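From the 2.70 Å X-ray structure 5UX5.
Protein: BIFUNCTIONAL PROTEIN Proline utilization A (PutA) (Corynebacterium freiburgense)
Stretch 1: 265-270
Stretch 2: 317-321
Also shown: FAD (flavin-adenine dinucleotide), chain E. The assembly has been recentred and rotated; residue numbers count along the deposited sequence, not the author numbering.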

ATOM      1  N   GLN A 265     -19.172  13.170  10.900  1.00 33.68           N
ATOM      2  CA  GLN A 265     -19.775  11.908  10.480  1.00 34.01           C
ATOM      3  C   GLN A 265     -20.094  11.093  11.731  1.00 32.08           C
ATOM      4  O   GLN A 265     -19.181  10.640  12.434  1.00 26.55           O
ATOM      5  CB  GLN A 265     -18.840  11.130   9.560  1.00 35.77           C
ATOM      6  CG  GLN A 265     -18.037  11.998   8.652  1.00 41.72           C
ATOM      7  CD  GLN A 265     -17.025  11.232   7.818  1.00 33.83           C
ATOM      8  OE1 GLN A 265     -15.882  11.032   8.248  1.00 34.96           O
ATOM      9  NE2 GLN A 265     -17.402  10.895   6.594  1.00 25.16           N
ATOM     10  N   ALA A 266     -21.391  10.887  11.993  1.00 30.15           N
ATOM     11  CA  ALA A 266     -21.815  10.143  13.175  1.00 28.34           C
ATOM     12  C   ALA A 266     -21.391   8.677  13.166  1.00 37.98           C
ATOM     13  O   ALA A 266     -21.372   8.070  14.239  1.00 45.32           O
ATOM     14  CB  ALA A 266     -23.337  10.181  13.325  1.00 28.28           C
ATOM     15  N   TYR A 267     -21.022   8.088  12.019  1.00 32.09           N
ATOM     16  CA  TYR A 267     -20.585   6.699  12.116  1.00 30.64           C
ATOM     17  C   TYR A 267     -19.186   6.573  12.710  1.00 25.95           C
ATOM     18  O   TYR A 267     -18.726   5.453  12.963  1.00 28.29           O
ATOM     19  CB  TYR A 267     -20.703   5.964  10.762  1.00 32.45           C
ATOM     20  CG  TYR A 267     -19.748   6.332   9.622  1.00 38.49           C
ATOM     21  CD1 TYR A 267     -18.664   7.189   9.811  1.00 32.30           C
ATOM     22  CD2 TYR A 267     -19.950   5.812   8.342  1.00 34.71           C
ATOM     23  CE1 TYR A 267     -17.800   7.493   8.776  1.00 32.44           C
ATOM     24  CE2 TYR A 267     -19.091   6.127   7.295  1.00 36.88           C
ATOM     25  CZ  TYR A 267     -18.018   6.970   7.514  1.00 34.58           C
ATOM     26  OH  TYR A 267     -17.149   7.288   6.482  1.00 39.61           O
ATOM     27  N   LEU A 268     -18.506   7.678  12.967  1.00 25.94           N
ATOM     28  CA  LEU A 268     -17.262   7.622  13.710  1.00 25.80           C
ATOM     29  C   LEU A 268     -17.557   7.761  15.193  1.00 39.14           C
ATOM     30  O   LEU A 268     -18.032   8.820  15.623  1.00 48.56           O
ATOM     31  CB  LEU A 268     -16.324   8.708  13.251  1.00 25.59           C
ATOM     32  CG  LEU A 268     -15.961   8.653  11.775  1.00 25.04           C
ATOM     33  CD1 LEU A 268     -14.944   9.720  11.554  1.00 25.01           C
ATOM     34  CD2 LEU A 268     -15.385   7.274  11.433  1.00 24.52           C
ATOM     35  N   PRO A 269     -17.322   6.741  15.998  1.00 39.65           N
ATOM     36  CA  PRO A 269     -17.573   6.896  17.435  1.00 36.72           C
ATOM     37  C   PRO A 269     -16.844   8.099  18.023  1.00 38.07           C
ATOM     38  O   PRO A 269     -17.404   8.803  18.861  1.00 32.92           O
ATOM     39  CB  PRO A 269     -17.086   5.564  18.017  1.00 27.44           C
ATOM     40  CG  PRO A 269     -16.232   4.969  16.962  1.00 26.56           C
ATOM     41  CD  PRO A 269     -16.816   5.399  15.667  1.00 30.62           C
ATOM     42  N   ASP A 270     -15.616   8.369  17.599  1.00 44.95           N
ATOM     43  CA  ASP A 270     -14.880   9.475  18.192  1.00 27.70           C
ATOM     44  C   ASP A 270     -15.345  10.841  17.676  1.00 35.46           C
ATOM     45  O   ASP A 270     -14.780  11.866  18.075  1.00 40.01           O
ATOM     46  CB  ASP A 270     -13.376   9.271  17.983  1.00 27.30           C
ATOM     47  CG  ASP A 270     -13.017   8.866  16.553  1.00 31.87           C
ATOM     48  OD1 ASP A 270     -13.821   8.175  15.889  1.00 42.61           O
ATOM     49  OD2 ASP A 270     -11.922   9.244  16.089  1.00 29.07           O
ATOM     50  N   PRO A 317     -11.735  -0.858  11.181  1.00 32.11           N
ATOM     51  CA  PRO A 317     -12.402   0.237  10.475  1.00 28.64           C
ATOM     52  C   PRO A 317     -12.671   1.385  11.443  1.00 29.21           C
ATOM     53  O   PRO A 317     -12.906   1.180  12.632  1.00 32.86           O
ATOM     54  CB  PRO A 317     -13.698  -0.402   9.968  1.00 30.49           C
ATOM     55  CG  PRO A 317     -13.484  -1.908  10.129  1.00 22.78           C
ATOM     56  CD  PRO A 317     -12.535  -2.088  11.234  1.00 22.77           C
ATOM     57  N   ALA A 318     -12.522   2.603  10.953  1.00 32.91           N
ATOM     58  CA  ALA A 318     -12.848   3.761  11.780  1.00 23.42           C
ATOM     59  C   ALA A 318     -14.339   3.860  12.134  1.00 32.00           C
ATOM     60  O   ALA A 318     -14.649   4.332  13.245  1.00 32.37           O
ATOM     61  CB  ALA A 318     -12.340   5.031  11.085  1.00 23.32           C
ATOM     62  N   PRO A 319     -15.284   3.507  11.262  1.00 23.89           N
ATOM     63  CA  PRO A 319     -16.695   3.599  11.628  1.00 24.46           C
ATOM     64  C   PRO A 319     -17.135   2.430  12.501  1.00 36.74           C
ATOM     65  O   PRO A 319     -16.423   1.457  12.715  1.00 44.37           O
ATOM     66  CB  PRO A 319     -17.435   3.560  10.287  1.00 28.71           C
ATOM     67  CG  PRO A 319     -16.416   3.772   9.265  1.00 23.84           C
ATOM     68  CD  PRO A 319     -15.144   3.233   9.823  1.00 23.48           C
ATOM     69  N   TYR A 320     -18.335   2.573  13.038  1.00 40.02           N
ATOM     70  CA  TYR A 320     -18.931   1.537  13.848  1.00 33.64           C
ATOM     71  C   TYR A 320     -19.082   0.279  13.023  1.00 29.85           C
ATOM     72  O   TYR A 320     -19.162   0.339  11.799  1.00 35.87           O
ATOM     73  CB  TYR A 320     -20.313   1.973  14.329  1.00 40.14           C
ATOM     74  CG  TYR A 320     -20.359   3.003  15.420  1.00 39.51           C
ATOM     75  CD1 TYR A 320     -20.065   2.664  16.726  1.00 32.45           C
ATOM     76  CD2 TYR A 320     -20.743   4.318  15.152  1.00 42.69           C
ATOM     77  CE1 TYR A 320     -20.134   3.609  17.748  1.00 36.87           C
ATOM     78  CE2 TYR A 320     -20.810   5.274  16.175  1.00 40.96           C
ATOM     79  CZ  TYR A 320     -20.502   4.900  17.465  1.00 37.49           C
ATOM     80  OH  TYR A 320     -20.560   5.807  18.482  1.00 43.11           O
ATOM     81  N   ALA A 321     -19.203  -0.866  13.718  1.00 30.13           N
ATOM     82  CA  ALA A 321     -19.350  -2.154  13.048  1.00 30.18           C
ATOM     83  C   ALA A 321     -20.752  -2.381  12.495  1.00 38.03           C
ATOM     84  O   ALA A 321     -20.902  -3.108  11.510  1.00 49.94           O
ATOM     85  CB  ALA A 321     -18.987  -3.288  13.996  1.00 30.45           C
TER
HETATM   86  PA  FAD E2001     -29.930   5.806   6.448  1.00 64.45           P
HETATM   87  O1A FAD E2001     -30.412   4.540   5.659  1.00 58.91           O
HETATM   88  O2A FAD E2001     -30.538   6.115   7.735  1.00 59.45           O
HETATM   89  O5B FAD E2001     -28.504   5.878   6.845  1.00 59.82           O
HETATM   90  C5B FAD E2001     -27.522   5.234   6.054  1.00 44.13           C
HETATM   91  C4B FAD E2001     -26.174   5.404   6.729  1.00 41.63           C
HETATM   92  O4B FAD E2001     -26.009   4.472   7.758  1.00 46.73           O
HETATM   93  C3B FAD E2001     -25.019   5.191   5.803  1.00 45.35           C
HETATM   94  O3B FAD E2001     -24.685   6.266   4.999  1.00 46.82           O
HETATM   95  C2B FAD E2001     -23.925   4.835   6.744  1.00 40.37           C
HETATM   96  O2B FAD E2001     -23.241   5.953   7.178  1.00 35.18           O
HETATM   97  C1B FAD E2001     -24.652   4.094   7.829  1.00 42.76           C
HETATM   98  N9A FAD E2001     -24.536   2.649   7.706  1.00 38.43           N
HETATM   99  C8A FAD E2001     -25.294   1.825   6.886  1.00 31.71           C
HETATM  100  N7A FAD E2001     -24.884   0.549   7.024  1.00 38.21           N
HETATM  101  C5A FAD E2001     -23.851   0.456   7.951  1.00 36.04           C
HETATM  102  C6A FAD E2001     -23.083  -0.599   8.482  1.00 34.94           C
HETATM  103  N6A FAD E2001     -23.239  -1.987   8.083  1.00 30.96           N
HETATM  104  N1A FAD E2001     -22.143  -0.315   9.397  1.00 42.12           N
HETATM  105  C2A FAD E2001     -21.929   0.977   9.800  1.00 41.07           C
HETATM  106  N3A FAD E2001     -22.660   2.024   9.302  1.00 32.02           N
HETATM  107  C4A FAD E2001     -23.615   1.803   8.391  1.00 36.39           C
HETATM  108  N1  FAD E2001     -21.497  12.176   3.931  1.00 37.09           N
HETATM  109  C2  FAD E2001     -20.143  12.434   4.356  1.00 35.70           C
HETATM  110  O2  FAD E2001     -19.360  11.369   4.731  1.00 33.10           O
HETATM  111  N3  FAD E2001     -19.640  13.741   4.313  1.00 36.26           N
HETATM  112  C4  FAD E2001     -20.432  14.818   3.912  1.00 36.30           C
HETATM  113  O4  FAD E2001     -19.915  16.102   3.893  1.00 40.58           O
HETATM  114  C4X FAD E2001     -21.885  14.591   3.623  1.00 32.59           C
HETATM  115  N5  FAD E2001     -22.769  15.636   3.384  1.00 34.77           N
HETATM  116  C5X FAD E2001     -24.132  15.390   3.167  1.00 37.46           C
HETATM  117  C6  FAD E2001     -25.033  16.442   2.920  1.00 31.71           C
HETATM  118  C7  FAD E2001     -26.376  16.158   2.701  1.00 33.77           C
HETATM  119  C7M FAD E2001     -27.360  17.258   2.426  1.00 31.57           C
HETATM  120  C8  FAD E2001     -26.842  14.868   2.743  1.00 42.84           C
HETATM  121  C8M FAD E2001     -28.288  14.570   2.510  1.00 47.92           C
HETATM  122  C9  FAD E2001     -25.959  13.825   2.984  1.00 45.73           C
HETATM  123  C9A FAD E2001     -24.618  14.088   3.195  1.00 41.08           C
HETATM  124  N10 FAD E2001     -23.747  12.991   3.457  1.00 42.51           N
HETATM  125  C10 FAD E2001     -22.372  13.224   3.674  1.00 38.29           C
HETATM  126  C1' FAD E2001     -24.273  11.613   3.436  1.00 46.03           C
HETATM  127  C2' FAD E2001     -24.609  10.988   4.763  1.00 46.73           C
HETATM  128  O2' FAD E2001     -23.435  10.779   5.463  1.00 36.24           O
HETATM  129  C3' FAD E2001     -25.374   9.679   4.473  1.00 50.06           C
HETATM  130  O3' FAD E2001     -24.522   8.831   3.806  1.00 51.66           O
HETATM  131  C4' FAD E2001     -26.667   9.765   3.653  1.00 49.94           C
HETATM  132  O4' FAD E2001     -27.295  10.993   3.742  1.00 49.60           O
HETATM  133  C5' FAD E2001     -27.648   8.601   3.918  1.00 43.68           C
HETATM  134  O5' FAD E2001     -27.896   8.292   5.285  1.00 41.93           O
HETATM  135  P   FAD E2001     -29.322   8.503   6.026  1.00 49.06           P
HETATM  136  O1P FAD E2001     -29.330   9.266   7.405  1.00 49.22           O
HETATM  137  O2P FAD E2001     -30.128   9.100   4.808  1.00 47.93           O
HETATM  138  O3P FAD E2001     -30.172   7.135   5.844  1.00 56.94           O

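The two stretches, 49 or more residues apart in sequence wherever they touch, meet as irregular loops and bury 328 Å² between them, both sides summed. Their backbones come closest at Leu268 and Pro319, whose CA atoms lie 4.6 Å apart.

A single hydrogen bond joins the stretches, from Tyr320 N to Tyr267 O at 2.9 Å, with an angle of 144° at the hydrogen. The same carbonyl oxygen also receives a CA-H...O contact from the preceding residue, Pro319 CA lying 3.1 Å from Tyr267 O with an angle of 129° at the hydrogen. This oxygen is thus met by the CA-H of Pro319 and the N-H of Tyr320, one residue after the other. Tyr267 occupies the third position of a type I turn that runs from Gln265 to Leu268 and is closed by a hydrogen bond from Leu268 N to Gln265 O, 3.1 Å long.

Two CH-pi contacts pair proline with tyrosine, and each stretch supplies one residue of either kind. Pro319 CB sits over a face of the Tyr267 ring, 3.8 Å from its centroid and 17° off the normal; its nearest ring atom is Tyr267 CG, 3.7 Å from Pro319 CB. In the other pair, Pro269 CD lies 4.0 Å from the centroid of the Tyr320 ring and only 8° off the normal, almost directly above its centre. Pro269 CB extends this packing toward the hydroxyl end of the ring, approaching Tyr320 CZ to 3.5 Å. The Tyr320 ring is met at its edge as well, where Ala266 O lies near the ring plane, 3.4 Å from Tyr320 CE2. Of the residues in the contact, Tyr320 has the most area covered by the opposing stretch, 80 Å².

Aliphatic packing completes the contact. Although the CA-to-CB bond of Leu268 points away from the second stretch, its chi1 m, chi2 t conformation carries the end of the side chain back: Leu268 CD2 reaches Ala318 CB at 3.8 Å and Pro319 CG at 4.2 Å. Ala318 O is approached by Leu268 CD2 at 3.5 Å and by Pro269 CD at 3.4 Å, so carbon atoms from two successive residues pack against this carbonyl.

Both loops also border the cofactor. Gln265 NE2 donates a hydrogen bond to FAD O2 on the flavin, 2.7 Å long, while Tyr320 O lies 3.5 Å from FAD C2A of the adenine.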